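Local coordinates for protein dual oxidase maturation factor 1 (Mus musculus, PDB 6WXU) that probably supports the maturation of the dual oxidase DUOX1 and its transport from the endoplasmic reticulum to the plasma membrane, at residues A129-R133 with L134-Y138; L210-T213 with G214-L218; T86-A89 with F90-K93. One frame throughout, in Å; residues are numbered along the deposited sequence.

Interaction 1: A129-R133 with L134-Y138; sequences AFAWR and LGRSY. With NAG (2-acetamido-2-deoxy-beta-D-glucopyranose), chain E.
Tyr138 packs against Phe130 and the rim of Trp132 across a type I beta turn, Arg133 to Arg136, that leads from the edge strand 128-130 of the predicted extracellular domain into helix 138-147. The turn is closed by one backbone hydrogen bond, Arg136 N to Arg133 O (3.1 Å, N-H...O 163°).

From its base outward, the Tyr138 side chain runs along the preceding backbone. CB lies 4.1 Å from Ala131 O, and CD2 is near both that carbonyl oxygen and Trp132 CE3. CE2 then meets two residues: Phe130 CB at 3.5 Å and, at the rim of the indole near its plane, Trp132 CE3 at 3.9 Å. CZ and OH continue past Phe130 CB, and the hydroxyl goes on to a hydrogen bond with Ala158 O. With CG of Tyr138 anti to the backbone N (chi1 -165°), the ring is carried alongside Trp132, both pointing the same way. The Tyr138 ring meets the Phe130 ring obliquely, the planes turned by 34°. Loops around Phe161 and Pro163 and Tyr170 of helix 170-199 add to the packing of this phenol. An alanine in place of Tyr138 would probably deprive Phe130 and Trp132 of their shared neighbour and leave Ala158 O without its hydroxyl partner.

On another flank, Arg136 bends at chi2 and chi3, bringing its guanidinium over the Ala131 methyl, and its NH2 forms a salt bridge with Glu141. The other oxygen of that carboxylate accepts the Ala131 N-H, so Glu141 of helix 138-147 is bonded both to Ala131, before the turn, and to Arg136, at its end. At the strand end, the Ala129 methyl touches a glycan sugar, CB lying 3.4 Å from the ring oxygen O5 of NAG.

Interaction 2: L210-T213 with G214-L218; sequences LLAT and GLFQL
Helix 203-224, predicted to be transmembrane, brings Phe216 against Ala212 one turn earlier. The regular i to i+4 bonds set the frame: Phe216 N to Ala212 O (3.0 Å, 160°), Leu215 N to Leu211 O (2.9 Å) and Gly214 N to Leu210 O (3.0 Å). Gly214 N also makes a weak second bond to Leu211 O, which thus receives two N-H groups.

Phe216 has CG anti to its carbonyl carbon (chi1 -78°), so the ring turns back toward the earlier turn. Its edge, at CD2, comes near Ala212 O, and CE2 reaches Ala212 CB at 4.2 Å. Leu215 leans the same way, with CG beside Leu211 O. Gln217 runs alongside Thr213, its CG 3.2 Å from Thr213 O. The Thr213 hydroxyl is hydrogen-bonded to Met209 O, while Phe216 packs on Val186 and Ala187 of helix 170-199, and Thr213 and Gln217 on Ile67 of helix 50-72.

Gln217 adds a polar side chain to this surface. Intrahelical bonding satisfies the backbone N-H groups of residues 214 to 216 and the Thr213 hydroxyl, so little backbone polarity is left to neighbouring helices, consistent with a predicted transmembrane helix packed among others.

Interaction 3: T86-A89 with F90-K93; sequences TYKA and FSPK
Lys88 and Ser91 meet across the bend of the loop that joins strand 77-86 to strand 94-103, and with Ala89 and Phe90 they form its close-packed end. The Lys88 chain, its CG set between backbone N and carbonyl carbon (chi1 65°) and extended beyond, passes beside the serine: CG is 4.0 Å and CE 3.9 Å from Ser91 CB. These are carbon contacts rather than a grip on the hydroxyl. At the apex the Ala89 methyl touches the Phe90 ring at CD2 (3.5 Å). Phe90 has a left-handed backbone (phi 62°), which helps the chain reverse, and its N-H is hydrogen-bonded to an acidic side chain of another protein chain.

Toward the strands the two arms are looser. They exchange no hydrogen bond, and the nearest approaches are to Lys93 O, from Tyr87 N at 3.9 Å and from Thr86 CA at 4.2 Å. Lys93 is exposed and its amino end leads away from the facing arm. The 86-89 arm is fastened elsewhere: Thr86 OG1 is hydrogen-bonded to Asp152 and Tyr87 OH to Tyr126, while the Tyr87 side chain also touches a mannose of the glycan.

The arms run nearly opposite, 159° apart, making this the long connecting loop of a beta hairpin, with its tip packed against neighbouring protein chains.

Along the chain the order is interaction 3, interaction 1, interaction 2. Interactions 3 and 1 border the five-stranded antiparallel sheet of the predicted extracellular part: 86-93 links strands 77-86 and 94-103, which are neighbours, whereas 129-138 leaves an outermost strand, 128-130. Their centres are about 29 Å apart. Interaction 2 lies on helix 203-224. Its centre is about 28 Å from that of interaction 1 and about 50 Å from that of interaction 3, on the opposite side of the chain's centre from the latter. None touches another, but side chains of both interaction 1 and interaction 2 pack on helix 170-199, probably linking the predicted extracellular part to the membrane helices.

Interaction 1: A129-R133 with L134-Y138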
# COMPACT_ATOMS: atom_id res chain seq x y z
N ALA B 129 -11.64 14.49 -1.58
CA ALA B 129 -12.25 13.92 -2.77
C ALA B 129 -12.14 12.40 -2.76
O ALA B 129 -11.05 11.86 -2.60
CB ALA B 129 -11.60 14.47 -4.04
N PHE B 130 -13.27 11.73 -2.95
CA PHE B 130 -13.33 10.28 -3.08
C PHE B 130 -14.00 9.94 -4.40
O PHE B 130 -15.15 10.32 -4.63
CB PHE B 130 -14.11 9.65 -1.92
CG PHE B 130 -13.62 10.07 -0.57
CD1 PHE B 130 -14.05 11.25 0.01
CD2 PHE B 130 -12.74 9.28 0.14
CE1 PHE B 130 -13.61 11.64 1.24
CE2 PHE B 130 -12.29 9.66 1.38
CZ PHE B 130 -12.73 10.84 1.93
N ALA B 131 -13.29 9.23 -5.27
CA ALA B 131 -13.72 9.00 -6.64
C ALA B 131 -14.20 7.57 -6.84
O ALA B 131 -13.62 6.63 -6.29
CB ALA B 131 -12.58 9.30 -7.62
N TRP B 132 -15.25 7.42 -7.64
CA TRP B 132 -15.80 6.11 -7.99
C TRP B 132 -15.80 5.89 -9.49
O TRP B 132 -16.62 5.12 -10.00
CB TRP B 132 -17.21 5.94 -7.43
CG TRP B 132 -18.16 7.01 -7.81
CD1 TRP B 132 -18.53 7.37 -9.07
CD2 TRP B 132 -18.90 7.85 -6.93
NE1 TRP B 132 -19.43 8.39 -9.03
CE2 TRP B 132 -19.68 8.71 -7.72
CE3 TRP B 132 -18.97 7.97 -5.54
CZ2 TRP B 132 -20.52 9.67 -7.18
CZ3 TRP B 132 -19.80 8.93 -5.00
CH2 TRP B 132 -20.56 9.76 -5.82
N ARG B 133 -14.90 6.55 -10.22
CA ARG B 133 -14.82 6.36 -11.65
C ARG B 133 -14.46 4.91 -11.96
O ARG B 133 -14.11 4.12 -11.08
CB ARG B 133 -13.79 7.30 -12.27
CG ARG B 133 -13.96 8.75 -11.90
CD ARG B 133 -13.17 9.65 -12.84
NE ARG B 133 -13.98 10.10 -13.97
CZ ARG B 133 -14.52 11.31 -14.08
NH1 ARG B 133 -14.33 12.21 -13.14
NH2 ARG B 133 -15.25 11.62 -15.15
N LEU B 134 -14.54 4.55 -13.24
CA LEU B 134 -14.31 3.17 -13.64
C LEU B 134 -12.88 2.72 -13.41
O LEU B 134 -12.64 1.52 -13.25
CB LEU B 134 -14.70 2.97 -15.10
CG LEU B 134 -15.81 1.95 -15.33
CD1 LEU B 134 -17.04 2.34 -14.53
CD2 LEU B 134 -16.14 1.83 -16.80
N GLY B 135 -11.92 3.65 -13.38
CA GLY B 135 -10.54 3.31 -13.12
C GLY B 135 -10.10 3.43 -11.68
O GLY B 135 -8.91 3.24 -11.39
N ARG B 136 -11.02 3.71 -10.75
CA ARG B 136 -10.70 3.94 -9.35
C ARG B 136 -11.44 2.93 -8.48
O ARG B 136 -12.31 2.19 -8.94
CB ARG B 136 -11.07 5.36 -8.94
CG ARG B 136 -10.67 6.41 -9.94
CD ARG B 136 -9.17 6.53 -10.03
NE ARG B 136 -8.59 7.03 -8.79
CZ ARG B 136 -8.51 8.32 -8.48
NH1 ARG B 136 -8.96 9.24 -9.32
NH2 ARG B 136 -7.97 8.69 -7.32
N SER B 137 -11.08 2.93 -7.20
CA SER B 137 -11.74 2.09 -6.20
C SER B 137 -12.08 2.95 -4.99
O SER B 137 -11.18 3.47 -4.33
CB SER B 137 -10.85 0.92 -5.78
OG SER B 137 -9.65 1.40 -5.19
N TYR B 138 -13.37 3.09 -4.71
CA TYR B 138 -13.79 3.90 -3.58
C TYR B 138 -13.37 3.27 -2.26
O TYR B 138 -13.02 3.98 -1.31
CB TYR B 138 -15.30 4.10 -3.61
CG TYR B 138 -15.82 5.19 -2.72
CD1 TYR B 138 -15.93 5.01 -1.36
CD2 TYR B 138 -16.22 6.41 -3.24
CE1 TYR B 138 -16.40 5.99 -0.54
CE2 TYR B 138 -16.69 7.40 -2.43
CZ TYR B 138 -16.78 7.19 -1.08
OH TYR B 138 -17.26 8.17 -0.25
C1 NAG E . -11.99 18.20 -4.80
C2 NAG E . -11.58 19.53 -5.43
C3 NAG E . -10.19 19.44 -6.04
C4 NAG E . -9.18 18.87 -5.05
C5 NAG E . -9.70 17.56 -4.48
C6 NAG E . -8.82 17.00 -3.39
C7 NAG E . -13.28 21.05 -6.35
C8 NAG E . -14.22 21.30 -7.49
N2 NAG E . -12.55 19.93 -6.44
O3 NAG E . -9.77 20.73 -6.45
O4 NAG E . -7.96 18.61 -5.74
O5 NAG E . -10.99 17.78 -3.89
O6 NAG E . -8.44 18.01 -2.47
O7 NAG E . -13.18 21.82 -5.41

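Interaction 2: L210-T213 with G214-L218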
# COMPACT_ATOMS: atom_id res chain seq x y z
N LEU B 210 -26.01 21.00 -34.43
CA LEU B 210 -26.29 21.76 -33.21
C LEU B 210 -27.41 21.11 -32.40
O LEU B 210 -27.35 21.08 -31.16
CB LEU B 210 -26.64 23.20 -33.56
CG LEU B 210 -25.46 24.09 -33.93
CD1 LEU B 210 -25.92 25.50 -34.24
CD2 LEU B 210 -24.44 24.10 -32.82
N LEU B 211 -28.43 20.59 -33.08
CA LEU B 211 -29.51 19.90 -32.38
C LEU B 211 -28.99 18.68 -31.62
O LEU B 211 -29.45 18.40 -30.51
CB LEU B 211 -30.59 19.48 -33.37
CG LEU B 211 -31.55 20.58 -33.81
CD1 LEU B 211 -32.52 20.04 -34.83
CD2 LEU B 211 -32.29 21.13 -32.62
N ALA B 212 -28.04 17.95 -32.20
CA ALA B 212 -27.45 16.82 -31.49
C ALA B 212 -26.63 17.29 -30.30
O ALA B 212 -26.68 16.68 -29.23
CB ALA B 212 -26.60 15.99 -32.45
N THR B 213 -25.87 18.38 -30.48
CA THR B 213 -25.12 18.94 -29.36
C THR B 213 -26.04 19.28 -28.19
O THR B 213 -25.63 19.15 -27.03
CB THR B 213 -24.36 20.18 -29.82
OG1 THR B 213 -23.51 19.82 -30.92
CG2 THR B 213 -23.50 20.72 -28.71
N GLY B 214 -27.26 19.71 -28.47
CA GLY B 214 -28.21 20.00 -27.41
C GLY B 214 -28.88 18.76 -26.83
O GLY B 214 -29.06 18.65 -25.61
N LEU B 215 -29.24 17.82 -27.70
CA LEU B 215 -29.96 16.64 -27.24
C LEU B 215 -29.09 15.75 -26.37
O LEU B 215 -29.61 15.10 -25.45
CB LEU B 215 -30.49 15.84 -28.44
CG LEU B 215 -31.65 16.48 -29.20
CD1 LEU B 215 -32.00 15.64 -30.41
CD2 LEU B 215 -32.85 16.65 -28.30
N PHE B 216 -27.79 15.70 -26.61
CA PHE B 216 -26.96 14.87 -25.76
C PHE B 216 -26.72 15.50 -24.39
O PHE B 216 -26.57 14.78 -23.40
CB PHE B 216 -25.64 14.55 -26.45
CG PHE B 216 -25.77 13.47 -27.49
CD1 PHE B 216 -25.81 12.15 -27.11
CD2 PHE B 216 -25.88 13.79 -28.82
CE1 PHE B 216 -25.94 11.16 -28.05
CE2 PHE B 216 -26.01 12.80 -29.77
CZ PHE B 216 -26.04 11.49 -29.38
N GLN B 217 -26.72 16.83 -24.30
CA GLN B 217 -26.68 17.46 -22.99
C GLN B 217 -27.95 17.16 -22.21
O GLN B 217 -27.90 16.84 -21.01
CB GLN B 217 -26.49 18.97 -23.14
CG GLN B 217 -25.20 19.35 -23.83
CD GLN B 217 -25.06 20.85 -23.97
OE1 GLN B 217 -25.66 21.61 -23.22
NE2 GLN B 217 -24.26 21.28 -24.93
N LEU B 218 -29.11 17.26 -22.87
CA LEU B 218 -30.35 16.93 -22.18
C LEU B 218 -30.41 15.46 -21.79
O LEU B 218 -31.01 15.10 -20.77
CB LEU B 218 -31.55 17.30 -23.05
CG LEU B 218 -31.71 18.80 -23.32
CD1 LEU B 218 -33.07 19.08 -23.91
CD2 LEU B 218 -31.50 19.60 -22.05

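Interaction 3: T86-A89 with F90-K93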
# COMPACT_ATOMS: atom_id res chain seq x y z
N THR B 86 -17.88 16.72 16.51
CA THR B 86 -16.58 16.34 17.03
C THR B 86 -15.52 16.56 15.96
O THR B 86 -15.82 16.71 14.78
CB THR B 86 -16.59 14.87 17.47
OG1 THR B 86 -16.82 14.03 16.33
CG2 THR B 86 -17.68 14.64 18.49
N TYR B 87 -14.26 16.60 16.38
CA TYR B 87 -13.18 16.91 15.46
C TYR B 87 -12.25 15.72 15.24
O TYR B 87 -12.09 15.27 14.11
CB TYR B 87 -12.39 18.12 15.97
CG TYR B 87 -11.30 18.56 15.04
CD1 TYR B 87 -11.43 18.42 13.67
CD2 TYR B 87 -10.13 19.11 15.52
CE1 TYR B 87 -10.43 18.82 12.81
CE2 TYR B 87 -9.13 19.51 14.68
CZ TYR B 87 -9.29 19.36 13.32
OH TYR B 87 -8.29 19.76 12.47
N LYS B 88 -11.63 15.20 16.29
CA LYS B 88 -10.58 14.21 16.12
C LYS B 88 -10.66 13.20 17.26
O LYS B 88 -11.48 13.33 18.17
CB LYS B 88 -9.21 14.87 16.08
CG LYS B 88 -8.83 15.55 17.38
CD LYS B 88 -7.47 16.20 17.27
CE LYS B 88 -7.08 16.85 18.58
NZ LYS B 88 -5.75 17.50 18.48
N ALA B 89 -9.80 12.19 17.19
CA ALA B 89 -9.75 11.16 18.21
C ALA B 89 -8.88 11.61 19.38
O ALA B 89 -8.00 12.47 19.24
CB ALA B 89 -9.21 9.86 17.63
N PHE B 90 -9.14 11.03 20.55
CA PHE B 90 -8.41 11.34 21.78
C PHE B 90 -8.59 12.80 22.18
O PHE B 90 -7.68 13.44 22.70
CB PHE B 90 -6.93 10.99 21.65
CG PHE B 90 -6.68 9.60 21.15
CD1 PHE B 90 -6.67 8.53 22.02
CD2 PHE B 90 -6.46 9.37 19.81
CE1 PHE B 90 -6.44 7.26 21.55
CE2 PHE B 90 -6.24 8.10 19.34
CZ PHE B 90 -6.23 7.05 20.21
N SER B 91 -9.78 13.34 21.93
CA SER B 91 -10.10 14.71 22.31
C SER B 91 -11.61 14.86 22.50
O SER B 91 -12.38 14.61 21.57
CB SER B 91 -9.60 15.69 21.27
OG SER B 91 -9.69 17.03 21.74
N PRO B 92 -12.06 15.28 23.68
CA PRO B 92 -13.50 15.45 23.89
C PRO B 92 -14.03 16.79 23.43
O PRO B 92 -15.15 17.17 23.80
CB PRO B 92 -13.63 15.30 25.41
CG PRO B 92 -12.35 15.82 25.92
CD PRO B 92 -11.30 15.43 24.92
N LYS B 93 -13.26 17.51 22.62
CA LYS B 93 -13.60 18.87 22.21
C LYS B 93 -14.41 18.86 20.92
O LYS B 93 -14.16 18.07 20.02
CB LYS B 93 -12.34 19.69 22.02
CG LYS B 93 -11.57 19.94 23.29
CD LYS B 93 -12.34 20.86 24.21
CE LYS B 93 -11.59 21.10 25.50
NZ LYS B 93 -11.47 19.85 26.29